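Local coordinates for protein sialyltransferase 0160 (Photobacterium damselae, PDB 4R84) that probably transfers sialic acid from its CMP-activated donor to the 6-hydroxyl of galactosides, as a glycosyltransferase of the GT-B structural group, at residues K327-D330 and S331-T334; L480-P483 and L484-V487; Y376-Q379 and Q380-I384; T468-D471 and T472-D475; S242-Q245 and W246-T249. All coordinates share one frame; numbering follows the deposited sequence.

Contact 1: K327-D330 and S331-T334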
loop_
_atom_site.group_PDB
_atom_site.type_symbol
_atom_site.label_atom_id
_atom_site.label_comp_id
_atom_site.label_asym_id
_atom_site.label_seq_id
_atom_site.Cartn_x
_atom_site.Cartn_y
_atom_site.Cartn_z
ATOM N N LYS A 327 7.855 -12.634 -0.287
ATOM C CA LYS A 327 8.712 -12.626 -1.474
ATOM C C LYS A 327 9.880 -11.662 -1.287
ATOM O O LYS A 327 10.817 -11.635 -2.087
ATOM C CB LYS A 327 7.927 -12.222 -2.723
ATOM C CG LYS A 327 6.761 -13.114 -3.091
ATOM C CD LYS A 327 6.085 -12.590 -4.357
ATOM C CE LYS A 327 4.742 -13.260 -4.602
ATOM N NZ LYS A 327 4.850 -14.737 -4.757
ATOM N N LEU A 328 9.824 -10.860 -0.229
ATOM C CA LEU A 328 10.954 -10.013 0.100
ATOM C C LEU A 328 12.099 -10.898 0.564
ATOM O O LEU A 328 11.886 -12.035 1.001
ATOM C CB LEU A 328 10.597 -8.988 1.192
ATOM C CG LEU A 328 9.593 -7.872 0.872
ATOM C CD1 LEU A 328 9.294 -7.090 2.140
ATOM C CD2 LEU A 328 10.149 -6.932 -0.194
ATOM N N SER A 329 13.318 -10.386 0.450
ATOM C CA SER A 329 14.477 -11.059 1.017
ATOM C C SER A 329 14.386 -11.035 2.533
ATOM O O SER A 329 13.617 -10.252 3.093
ATOM C CB SER A 329 15.758 -10.378 0.576
ATOM O OG SER A 329 15.952 -9.185 1.320
ATOM N N ASP A 330 15.185 -11.861 3.200
ATOM C CA ASP A 330 15.159 -11.900 4.659
ATOM C C ASP A 330 15.479 -10.541 5.295
ATOM O O ASP A 330 14.789 -10.107 6.234
ATOM C CB ASP A 330 16.139 -12.952 5.180
ATOM C CG ASP A 330 15.673 -14.374 4.906
ATOM O OD1 ASP A 330 14.451 -14.578 4.725
ATOM O OD2 ASP A 330 16.530 -15.284 4.871
ATOM N N SER A 331 16.496 -9.864 4.767
ATOM C CA SER A 331 16.918 -8.571 5.299
ATOM C C SER A 331 15.828 -7.519 5.090
ATOM O O SER A 331 15.587 -6.676 5.959
ATOM C CB SER A 331 18.239 -8.117 4.654
ATOM O OG SER A 331 18.119 -7.945 3.247
ATOM N N GLN A 332 15.172 -7.577 3.937
ATOM C CA GLN A 332 14.061 -6.690 3.634
ATOM C C GLN A 332 12.868 -6.934 4.573
ATOM O O GLN A 332 12.208 -5.982 5.015
ATOM C CB GLN A 332 13.623 -6.870 2.186
ATOM C CG GLN A 332 14.597 -6.280 1.181
ATOM C CD GLN A 332 14.177 -6.575 -0.233
ATOM O OE1 GLN A 332 13.643 -7.644 -0.520
ATOM N NE2 GLN A 332 14.375 -5.614 -1.122
ATOM N N GLN A 333 12.609 -8.205 4.871
ATOM C CA GLN A 333 11.534 -8.571 5.802
ATOM C C GLN A 333 11.837 -8.001 7.188
ATOM O O GLN A 333 10.952 -7.448 7.856
ATOM C CB GLN A 333 11.350 -10.094 5.876
ATOM C CG GLN A 333 10.784 -10.716 4.611
ATOM C CD GLN A 333 10.505 -12.209 4.769
ATOM O OE1 GLN A 333 10.435 -12.725 5.883
ATOM N NE2 GLN A 333 10.374 -12.908 3.647
ATOM N N THR A 334 13.097 -8.122 7.610
ATOM C CA THR A 334 13.522 -7.598 8.901
ATOM C C THR A 334 13.307 -6.092 8.998
ATOM O O THR A 334 12.913 -5.579 10.049
ATOM C CB THR A 334 15.009 -7.911 9.162
ATOM O OG1 THR A 334 15.182 -9.333 9.236
ATOM C CG2 THR A 334 15.471 -7.294 10.471
HETATM O O HOH W 1 12.407 -14.421 6.723
#
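Ser-329 and Gln-332 illustrate how a helix start can be closed by the side chain of its own first turn. The backbone N of Ser-329, the N-cap residue, donates to OE1 of Gln-332 over 2.9 Å. The bond is nearly straight, 165° at the hydrogen, and lies in the plane of the glutamine's carbonyl, on a lone pair. This is the bond a capping box uses from the third helical residue back to the N-cap. CG of Gln-332 is anti to its own carbonyl carbon (chi1 -73°) and the chain runs extended from there, which carries the amide back to the N-H of Ser-329. Leu-328 crosses this side chain at about a right angle, its CD2 3.6 Å from OE1 of Gln-332.

Gln-333 grips the same entry from another side. Its NE2 reaches O of Leu-328 at 3.2 Å, approaching from above the carbonyl plane by 45° rather than along a lone pair. Its OE1 takes a bond of 2.7 Å from water 1, and that water also donates to OD1 of Asp-330 at 2.9 Å. Behind these side chains the regular helix bonds begin, Gln-333 N to Ser-329 O and Thr-334 N to Asp-330 O.

Further out, Leu-328 packs on Ile-136 and Gln-140, and Gln-332 on Ile-139 and Asp-143, all from helix 129-144. Two backbone polar groups just ahead of the helix, Ser-329 N and Leu-328 O, are thus satisfied by neutral amides, so the first turn is fastened without a formal charge on either glutamine, while water completes the link to the carboxylate of Asp-330.

Contact 2: L480-P483 and L484-V487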
loop_
_atom_site.group_PDB
_atom_site.type_symbol
_atom_site.label_atom_id
_atom_site.label_comp_id
_atom_site.label_asym_id
_atom_site.label_seq_id
_atom_site.Cartn_x
_atom_site.Cartn_y
_atom_site.Cartn_z
ATOM N N LEU A 480 -27.647 -6.830 12.045
ATOM C CA LEU A 480 -27.775 -7.662 10.850
ATOM C C LEU A 480 -28.160 -6.842 9.624
ATOM O O LEU A 480 -27.740 -7.153 8.515
ATOM C CB LEU A 480 -28.800 -8.775 11.069
ATOM C CG LEU A 480 -28.346 -9.915 11.977
ATOM C CD1 LEU A 480 -29.515 -10.820 12.316
ATOM C CD2 LEU A 480 -27.248 -10.704 11.278
ATOM N N LYS A 481 -28.955 -5.795 9.823
ATOM C CA LYS A 481 -29.445 -4.998 8.702
ATOM C C LYS A 481 -28.485 -3.866 8.309
ATOM O O LYS A 481 -28.695 -3.182 7.306
ATOM C CB LYS A 481 -30.820 -4.413 9.024
ATOM C CG LYS A 481 -31.934 -5.439 9.227
ATOM C CD LYS A 481 -33.247 -4.739 9.587
ATOM C CE LYS A 481 -34.391 -5.725 9.844
ATOM N NZ LYS A 481 -34.463 -6.181 11.262
ATOM N N SER A 482 -27.439 -3.660 9.097
ATOM C CA SER A 482 -26.502 -2.576 8.813
ATOM C C SER A 482 -25.747 -2.820 7.507
ATOM O O SER A 482 -25.500 -3.968 7.137
ATOM C CB SER A 482 -25.507 -2.395 9.961
ATOM O OG SER A 482 -24.587 -3.469 10.026
ATOM N N PRO A 483 -25.378 -1.732 6.813
ATOM C CA PRO A 483 -24.564 -1.813 5.594
ATOM C C PRO A 483 -23.306 -2.656 5.788
ATOM O O PRO A 483 -23.023 -3.517 4.963
ATOM C CB PRO A 483 -24.213 -0.351 5.310
ATOM C CG PRO A 483 -25.379 0.401 5.839
ATOM C CD PRO A 483 -25.862 -0.364 7.065
ATOM N N LEU A 484 -22.589 -2.450 6.888
ATOM C CA LEU A 484 -21.373 -3.203 7.128
ATOM C C LEU A 484 -21.629 -4.706 7.131
ATOM O O LEU A 484 -20.928 -5.459 6.463
ATOM C CB LEU A 484 -20.735 -2.797 8.451
ATOM C CG LEU A 484 -19.391 -3.479 8.706
ATOM C CD1 LEU A 484 -18.397 -3.136 7.608
ATOM C CD2 LEU A 484 -18.843 -3.073 10.071
ATOM N N VAL A 485 -22.644 -5.149 7.866
ATOM C CA VAL A 485 -22.913 -6.583 7.926
ATOM C C VAL A 485 -23.412 -7.100 6.575
ATOM O O VAL A 485 -23.001 -8.173 6.124
ATOM C CB VAL A 485 -23.917 -6.909 9.041
ATOM C CG1 VAL A 485 -24.338 -8.372 8.986
ATOM C CG2 VAL A 485 -23.297 -6.581 10.392
ATOM N N GLN A 486 -24.263 -6.325 5.910
ATOM C CA GLN A 486 -24.768 -6.737 4.598
ATOM C C GLN A 486 -23.618 -6.962 3.617
ATOM O O GLN A 486 -23.638 -7.921 2.835
ATOM C CB GLN A 486 -25.757 -5.703 4.046
ATOM C CG GLN A 486 -27.129 -5.719 4.757
ATOM C CD GLN A 486 -27.808 -7.068 4.676
ATOM O OE1 GLN A 486 -28.040 -7.591 3.587
ATOM N NE2 GLN A 486 -28.130 -7.643 5.829
ATOM N N VAL A 487 -22.605 -6.099 3.679
ATOM C CA VAL A 487 -21.426 -6.271 2.830
ATOM C C VAL A 487 -20.633 -7.518 3.199
ATOM O O VAL A 487 -20.267 -8.307 2.326
ATOM C CB VAL A 487 -20.503 -5.037 2.905
ATOM C CG1 VAL A 487 -19.138 -5.331 2.279
ATOM C CG2 VAL A 487 -21.182 -3.852 2.261
#
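Gln-486 reaches back to Leu-480 because its chain folds at the second torsion: CG stands beside its own backbone N (chi1 -73°), and the bend at chi2 (-58°) swings the amide toward the preceding helix. NE2 then donates to O of Leu-480 across 2.8 Å. The acceptor lies practically in the amide plane of Gln-486, while the donor is tilted 21° from the plane of the leucine carbonyl. The backbone N of the same glutamine meets O of Ser-482 at 2.9 Å, and one residue therefore holds both the end of helix 476-481 and the residue that joins it to helix 483-490.

Ser-482 is the N-cap of the second helix. Its OG, set between the backbone N and the carbonyl carbon, accepts a weak capping bond of 3.4 Å from Val-485 N and itself donates to O of Ala-479, its stronger partner. CG2 of Val-485 also rests against that hydroxyl. On the apolar flank, CG1 of Val-485 comes to 4.4 Å from CD2 of Leu-480. Pro-483, with no N-H to offer, fills the first position of the helix, where none is needed.

Leu-480 and Val-485 pack on Val-499 of strand 499-502, and Val-485 also touches Phe-467 of strand 462-468. Pro-483 and Val-487 face Tyr-244 of helix 237-246, while Leu-484 brings its side chain within about 6 Å of the bound CMP-3-fluoro-sialic acid.

Contact 3: Y376-Q379 and Q380-I384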
loop_
_atom_site.group_PDB
_atom_site.type_symbol
_atom_site.label_atom_id
_atom_site.label_comp_id
_atom_site.label_asym_id
_atom_site.label_seq_id
_atom_site.Cartn_x
_atom_site.Cartn_y
_atom_site.Cartn_z
ATOM N N TYR A 376 -16.936 -1.362 29.936
ATOM C CA TYR A 376 -16.615 -1.764 28.573
ATOM C C TYR A 376 -15.583 -2.866 28.574
ATOM O O TYR A 376 -15.652 -3.766 27.741
ATOM C CB TYR A 376 -16.155 -0.549 27.735
ATOM C CG TYR A 376 -17.329 0.389 27.574
ATOM C CD1 TYR A 376 -18.387 0.062 26.736
ATOM C CD2 TYR A 376 -17.418 1.566 28.315
ATOM C CE1 TYR A 376 -19.501 0.895 26.620
ATOM C CE2 TYR A 376 -18.520 2.406 28.196
ATOM C CZ TYR A 376 -19.553 2.066 27.363
ATOM O OH TYR A 376 -20.644 2.900 27.266
ATOM N N ALA A 377 -14.651 -2.820 29.522
ATOM C CA ALA A 377 -13.678 -3.904 29.671
ATOM C C ALA A 377 -14.380 -5.184 30.107
ATOM O O ALA A 377 -14.082 -6.266 29.609
ATOM C CB ALA A 377 -12.596 -3.526 30.676
ATOM N N GLN A 378 -15.330 -5.055 31.030
ATOM C CA GLN A 378 -16.015 -6.236 31.547
ATOM C C GLN A 378 -16.858 -6.931 30.477
ATOM O O GLN A 378 -16.937 -8.161 30.452
ATOM C CB GLN A 378 -16.886 -5.875 32.756
ATOM C CG GLN A 378 -17.632 -7.071 33.380
ATOM C CD GLN A 378 -16.700 -8.196 33.826
ATOM O OE1 GLN A 378 -15.685 -7.956 34.482
ATOM N NE2 GLN A 378 -17.056 -9.434 33.491
ATOM N N GLN A 379 -17.487 -6.160 29.596
ATOM C CA GLN A 379 -18.280 -6.767 28.543
ATOM C C GLN A 379 -17.412 -7.607 27.623
ATOM O O GLN A 379 -17.827 -8.675 27.165
ATOM C CB GLN A 379 -19.024 -5.713 27.732
ATOM C CG GLN A 379 -20.037 -4.921 28.542
ATOM C CD GLN A 379 -20.845 -5.816 29.472
ATOM O OE1 GLN A 379 -21.648 -6.621 29.025
ATOM N NE2 GLN A 379 -20.660 -5.635 30.781
ATOM N N GLN A 380 -16.190 -7.140 27.373
ATOM C CA GLN A 380 -15.288 -7.866 26.491
ATOM C C GLN A 380 -14.787 -9.124 27.181
ATOM O O GLN A 380 -14.667 -10.176 26.547
ATOM C CB GLN A 380 -14.149 -6.963 26.043
ATOM C CG GLN A 380 -14.682 -5.740 25.274
ATOM C CD GLN A 380 -13.579 -4.839 24.748
ATOM O OE1 GLN A 380 -12.760 -5.250 23.926
ATOM N NE2 GLN A 380 -13.545 -3.612 25.236
ATOM N N VAL A 381 -14.535 -9.031 28.486
ATOM C CA VAL A 381 -14.202 -10.216 29.271
ATOM C C VAL A 381 -15.348 -11.225 29.194
ATOM O O VAL A 381 -15.129 -12.428 29.015
ATOM C CB VAL A 381 -13.901 -9.862 30.742
ATOM C CG1 VAL A 381 -13.744 -11.127 31.569
ATOM C CG2 VAL A 381 -12.615 -9.044 30.818
ATOM N N ASN A 382 -16.581 -10.734 29.280
ATOM C CA ASN A 382 -17.746 -11.614 29.164
ATOM C C ASN A 382 -17.755 -12.303 27.803
ATOM O O ASN A 382 -18.051 -13.494 27.711
ATOM C CB ASN A 382 -19.045 -10.840 29.363
ATOM C CG ASN A 382 -19.206 -10.313 30.777
ATOM O OD1 ASN A 382 -18.476 -10.705 31.688
ATOM N ND2 ASN A 382 -20.178 -9.423 30.967
ATOM N N VAL A 383 -17.428 -11.562 26.741
ATOM C CA VAL A 383 -17.365 -12.166 25.410
ATOM C C VAL A 383 -16.336 -13.305 25.358
ATOM O O VAL A 383 -16.606 -14.377 24.818
ATOM C CB VAL A 383 -17.030 -11.126 24.300
ATOM C CG1 VAL A 383 -16.872 -11.832 22.956
ATOM C CG2 VAL A 383 -18.129 -10.087 24.206
ATOM N N ILE A 384 -15.144 -13.078 25.896
ATOM C CA ILE A 384 -14.119 -14.120 25.876
ATOM C C ILE A 384 -14.557 -15.345 26.687
ATOM O O ILE A 384 -14.364 -16.485 26.266
ATOM C CB ILE A 384 -12.793 -13.608 26.442
ATOM C CG1 ILE A 384 -12.339 -12.387 25.640
ATOM C CG2 ILE A 384 -11.733 -14.729 26.420
ATOM C CD1 ILE A 384 -11.189 -11.633 26.276
#
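Helix 373-388 is the connecting helix of the beta-alpha-beta unit made with strands 358-362 and 401-405, a Rossmann-type element of the GT-B architecture, and two of its turns are tied by side chains as well as by backbone: Gln-378 to Asn-382, and Gln-380 to Tyr-376. On the outer side, NE2 of Gln-378 donates to OD1 of Asn-382 at 2.6 Å, short for an amide pair and bent to 138° at the hydrogen. The donor is tilted well out of the asparagine carbonyl plane, and the two amide planes are 55° apart. Gln-378 reaches down the helix because CG lies opposite the backbone N (chi1 -179°) and the chain then kinks at chi2. The amide plane of Gln-379 stands almost perpendicular to that of Asn-382, its OE1 3.7 Å from ND2 of Asn-382, a packing contact.

On the buried side Gln-380 turns back toward the start of the helix. Its NE2 donates to O of Tyr-376 over 3.3 Å, coming from well above the carbonyl plane, and its CG lies equally near that oxygen. The other end of the amide is fixed too, since OE1 accepts from Thr-364 N. The ring of Tyr-376 makes a T-shaped stack with Trp-367, and Gln-380 packs on Phe-361 and Ile-417.

Beneath both pairs the ordinary helical bonds continue, for instance Val-381 N to Ala-377 O at 3.0 Å. The chemistry divides by face: outside, neutral amides bridge one helical turn; inside, a buried glutamine has its rotation set by a bond at each end, with its side chain about 7 Å from the bound donor analogue.

Contact 4: T468-D471 and T472-D475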
loop_
_atom_site.group_PDB
_atom_site.type_symbol
_atom_site.label_atom_id
_atom_site.label_comp_id
_atom_site.label_asym_id
_atom_site.label_seq_id
_atom_site.Cartn_x
_atom_site.Cartn_y
_atom_site.Cartn_z
ATOM N N THR A 468 -21.341 -3.712 18.888
ATOM C CA THR A 468 -21.653 -3.060 20.151
ATOM C C THR A 468 -22.603 -1.878 19.912
ATOM O O THR A 468 -22.783 -1.449 18.778
ATOM C CB THR A 468 -20.374 -2.567 20.840
ATOM O OG1 THR A 468 -19.656 -1.733 19.933
ATOM C CG2 THR A 468 -19.477 -3.725 21.248
ATOM N N SER A 469 -23.217 -1.351 20.971
ATOM C CA SER A 469 -24.163 -0.244 20.806
ATOM C C SER A 469 -23.510 0.962 20.145
ATOM O O SER A 469 -22.425 1.370 20.527
ATOM C CB SER A 469 -24.766 0.166 22.147
ATOM O OG SER A 469 -25.430 -0.940 22.731
ATOM N N SER A 470 -24.184 1.499 19.134
ATOM C CA SER A 470 -23.726 2.702 18.444
ATOM C C SER A 470 -24.927 3.587 18.163
ATOM O O SER A 470 -26.053 3.282 18.595
ATOM C CB SER A 470 -22.990 2.345 17.147
ATOM O OG SER A 470 -23.895 1.878 16.149
ATOM N N ASP A 471 -24.698 4.676 17.440
ATOM C CA ASP A 471 -25.779 5.577 17.069
ATOM C C ASP A 471 -26.759 4.936 16.090
ATOM O O ASP A 471 -27.887 5.394 15.957
ATOM C CB ASP A 471 -25.214 6.869 16.466
ATOM C CG ASP A 471 -24.360 6.618 15.243
ATOM O OD1 ASP A 471 -23.480 5.733 15.296
ATOM O OD2 ASP A 471 -24.573 7.309 14.222
ATOM N N THR A 472 -26.324 3.886 15.397
ATOM C CA THR A 472 -27.172 3.232 14.402
ATOM C C THR A 472 -27.503 1.781 14.760
ATOM O O THR A 472 -28.398 1.181 14.163
ATOM C CB THR A 472 -26.520 3.253 13.004
ATOM O OG1 THR A 472 -25.265 2.565 13.046
ATOM C CG2 THR A 472 -26.286 4.682 12.539
ATOM N N ILE A 473 -26.781 1.217 15.724
ATOM C CA ILE A 473 -26.992 -0.181 16.103
ATOM C C ILE A 473 -27.257 -0.341 17.600
ATOM O O ILE A 473 -26.367 -0.136 18.421
ATOM C CB ILE A 473 -25.765 -1.040 15.723
ATOM C CG1 ILE A 473 -25.502 -0.965 14.221
ATOM C CG2 ILE A 473 -25.973 -2.483 16.167
ATOM C CD1 ILE A 473 -24.226 -1.699 13.801
ATOM N N THR A 474 -28.474 -0.742 17.962
ATOM C CA THR A 474 -28.795 -0.903 19.375
ATOM C C THR A 474 -29.344 -2.291 19.735
ATOM O O THR A 474 -29.643 -2.548 20.900
ATOM C CB THR A 474 -29.790 0.201 19.842
ATOM O OG1 THR A 474 -30.975 0.155 19.036
ATOM C CG2 THR A 474 -29.170 1.581 19.660
ATOM N N ASP A 475 -29.418 -3.197 18.754
ATOM C CA ASP A 475 -29.672 -4.614 19.035
ATOM C C ASP A 475 -29.193 -5.465 17.859
ATOM O O ASP A 475 -28.734 -4.920 16.855
ATOM C CB ASP A 475 -31.161 -4.888 19.342
ATOM C CG ASP A 475 -32.093 -4.601 18.166
ATOM O OD1 ASP A 475 -31.632 -4.508 17.005
ATOM O OD2 ASP A 475 -33.320 -4.497 18.405
#
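Ser-470 is the side chain round which the turn from Ser-470 to Ile-473 is wrapped. From CB, 4.1 Å from Thr-472 N, the chain needs a single step to reach its hydroxyl, and a chi1 of 72° points OG into the bend. There OG accepts two backbone N-H groups: Ile-473 N at 3.0 Å, with an angle of 136°, and Thr-472 N at 3.2 Å, straighter at 153°. CB of Ile-473 leans against the same oxygen at 3.5 Å. A serine oxygen that takes the N-H two residues on is an ST turn, and here the N-H three residues on is gathered as well.

The backbone of Ser-470 closes the loop from the other direction, its N donating to O of Ile-473 over 2.8 Å. That carbonyl oxygen also receives a CA-H...O contact from Ser-469 CA at 3.2 Å.

The turn joins strand 462-468 to helix 476-481, of which Asp-475 is the N-cap, its OD1 accepting from Glu-478 N. Ser-469 and Ile-473 pack on Phe-501 of strand 499-502, and OG of Ser-469 is hydrogen-bonded to the terminal carboxylate of Ala-503.

Contact 5: S242-Q245 and W246-T249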
loop_
_atom_site.group_PDB
_atom_site.type_symbol
_atom_site.label_atom_id
_atom_site.label_comp_id
_atom_site.label_asym_id
_atom_site.label_seq_id
_atom_site.Cartn_x
_atom_site.Cartn_y
_atom_site.Cartn_z
ATOM N N SER A 242 -19.338 2.415 1.516
ATOM C CA SER A 242 -19.673 3.506 0.608
ATOM C C SER A 242 -20.201 2.978 -0.716
ATOM O O SER A 242 -21.141 3.532 -1.280
ATOM C CB SER A 242 -18.450 4.403 0.350
ATOM O OG SER A 242 -18.039 5.028 1.555
ATOM N N LEU A 243 -19.580 1.917 -1.215
ATOM C CA LEU A 243 -20.024 1.270 -2.443
ATOM C C LEU A 243 -21.420 0.668 -2.253
ATOM O O LEU A 243 -22.286 0.799 -3.116
ATOM C CB LEU A 243 -19.016 0.198 -2.882
ATOM C CG LEU A 243 -17.778 0.741 -3.629
ATOM C CD1 LEU A 243 -16.715 -0.336 -3.739
ATOM C CD2 LEU A 243 -18.176 1.265 -5.004
ATOM N N TYR A 244 -21.630 0.026 -1.110
ATOM C CA TYR A 244 -22.932 -0.545 -0.784
ATOM C C TYR A 244 -24.034 0.514 -0.810
ATOM O O TYR A 244 -25.111 0.297 -1.371
ATOM C CB TYR A 244 -22.877 -1.202 0.590
ATOM C CG TYR A 244 -24.200 -1.750 1.053
ATOM C CD1 TYR A 244 -24.601 -3.028 0.702
ATOM C CD2 TYR A 244 -25.054 -0.985 1.844
ATOM C CE1 TYR A 244 -25.833 -3.537 1.122
ATOM C CE2 TYR A 244 -26.266 -1.481 2.264
ATOM C CZ TYR A 244 -26.648 -2.757 1.906
ATOM O OH TYR A 244 -27.862 -3.243 2.336
ATOM N N GLN A 245 -23.757 1.663 -0.199
ATOM C CA GLN A 245 -24.745 2.720 -0.090
ATOM C C GLN A 245 -25.005 3.400 -1.425
ATOM O O GLN A 245 -26.033 4.051 -1.603
ATOM C CB GLN A 245 -24.294 3.744 0.957
ATOM C CG GLN A 245 -24.368 3.217 2.388
ATOM C CD GLN A 245 -23.696 4.130 3.405
ATOM O OE1 GLN A 245 -22.767 4.872 3.085
ATOM N NE2 GLN A 245 -24.177 4.083 4.642
ATOM N N TRP A 246 -24.090 3.213 -2.373
ATOM C CA TRP A 246 -24.126 3.904 -3.664
ATOM C C TRP A 246 -24.645 3.016 -4.808
ATOM O O TRP A 246 -25.033 3.521 -5.868
ATOM C CB TRP A 246 -22.707 4.421 -3.971
ATOM C CG TRP A 246 -22.459 4.976 -5.333
ATOM C CD1 TRP A 246 -22.680 6.256 -5.759
ATOM C CD2 TRP A 246 -21.868 4.282 -6.433
ATOM N NE1 TRP A 246 -22.286 6.388 -7.072
ATOM C CE2 TRP A 246 -21.781 5.189 -7.506
ATOM C CE3 TRP A 246 -21.419 2.973 -6.618
ATOM C CZ2 TRP A 246 -21.267 4.826 -8.749
ATOM C CZ3 TRP A 246 -20.918 2.616 -7.837
ATOM C CH2 TRP A 246 -20.840 3.538 -8.896
ATOM N N LYS A 247 -24.671 1.703 -4.587
ATOM C CA LYS A 247 -24.829 0.744 -5.683
ATOM C C LYS A 247 -26.185 0.835 -6.389
ATOM O O LYS A 247 -26.304 0.440 -7.552
ATOM C CB LYS A 247 -24.599 -0.689 -5.183
ATOM C CG LYS A 247 -25.648 -1.246 -4.206
ATOM C CD LYS A 247 -25.311 -2.696 -3.845
ATOM C CE LYS A 247 -26.198 -3.261 -2.734
ATOM N NZ LYS A 247 -27.649 -3.156 -3.063
ATOM N N ASP A 248 -27.195 1.363 -5.701
ATOM C CA ASP A 248 -28.529 1.437 -6.293
ATOM C C ASP A 248 -28.851 2.815 -6.863
ATOM O O ASP A 248 -29.948 3.034 -7.369
ATOM C CB ASP A 248 -29.584 1.042 -5.255
ATOM C CG ASP A 248 -29.398 -0.377 -4.751
ATOM O OD1 ASP A 248 -29.199 -1.279 -5.592
ATOM O OD2 ASP A 248 -29.437 -0.588 -3.519
ATOM N N THR A 249 -27.883 3.731 -6.808
ATOM C CA THR A 249 -28.069 5.081 -7.328
ATOM C C THR A 249 -28.384 5.058 -8.823
ATOM O O THR A 249 -27.648 4.461 -9.604
ATOM C CB THR A 249 -26.815 5.945 -7.080
ATOM O OG1 THR A 249 -26.513 5.960 -5.680
ATOM C CG2 THR A 249 -27.043 7.364 -7.553
HETATM O O HOH W 2 -27.816 0.029 -0.544
HETATM O O HOH W 3 -27.818 3.085 -3.410
#
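Trp-246 meets the end of segment 242-245 through its backbone, its N bonded to O of Leu-243 at 3.1 Å, a three-residue span with the donor 70° above the carbonyl plane. CB of Trp-246 presses on O of Ser-242, and CE3 of the indole meets CD2 of Leu-243 at 4.0 Å.

Lys-247 runs beside Tyr-244, both side chains pointing the same way. Its CG lies 3.3 Å from O of Tyr-244, and CE comes to 3.8 Å from CD1 of the tyrosine ring. A final bend (chi4 56°) turns NZ to the syn side of OD2 of Asp-248, a salt bridge between neighbours.

Asp-248 joins the helix through water: water 3 accepts from its N and donates to O of Gln-245. Water 2 binds O of Tyr-244 at 2.8 Å, lies over one face of the tyrosine ring, toward its rim, and bonds weakly to OD2 of Asp-248. Thr-249 then closes the turn, its N at 3.0 Å and OG1 at 2.9 Å both donating to O of Trp-246 from the same face of that carbonyl.

The arrangement is a helix C-terminus running into a type I beta turn, with waters on the carbonyls of Tyr-244 and Gln-245 as the chain heads for helix 252-267.

How the contacts relate
Along the chain the order is contact 5, 1, 3, 4, 2, all in the sialyltransferase part of the protein. Contacts 2, 4 and 5 form a cluster. Contact 2, whose centre is about 12 Å from that of contact 4 and 13 Å from that of contact 5, touches both: Ser-482 meets Ile-473, and Pro-483 packs on Gln-245. The start of helix 483-490, with its N-cap, thereby links helix 237-246 with the loop after strand 462-468. Contact 3, on helix 373-388, stands about 17 Å from contact 4, centre to centre. Contacts 2, 3 and 4 each bring a side chain within about 7 Å of the bound donor analogue and so border its pocket, whereas contact 1 is remote, across the chain's centre from contacts 2 and 5.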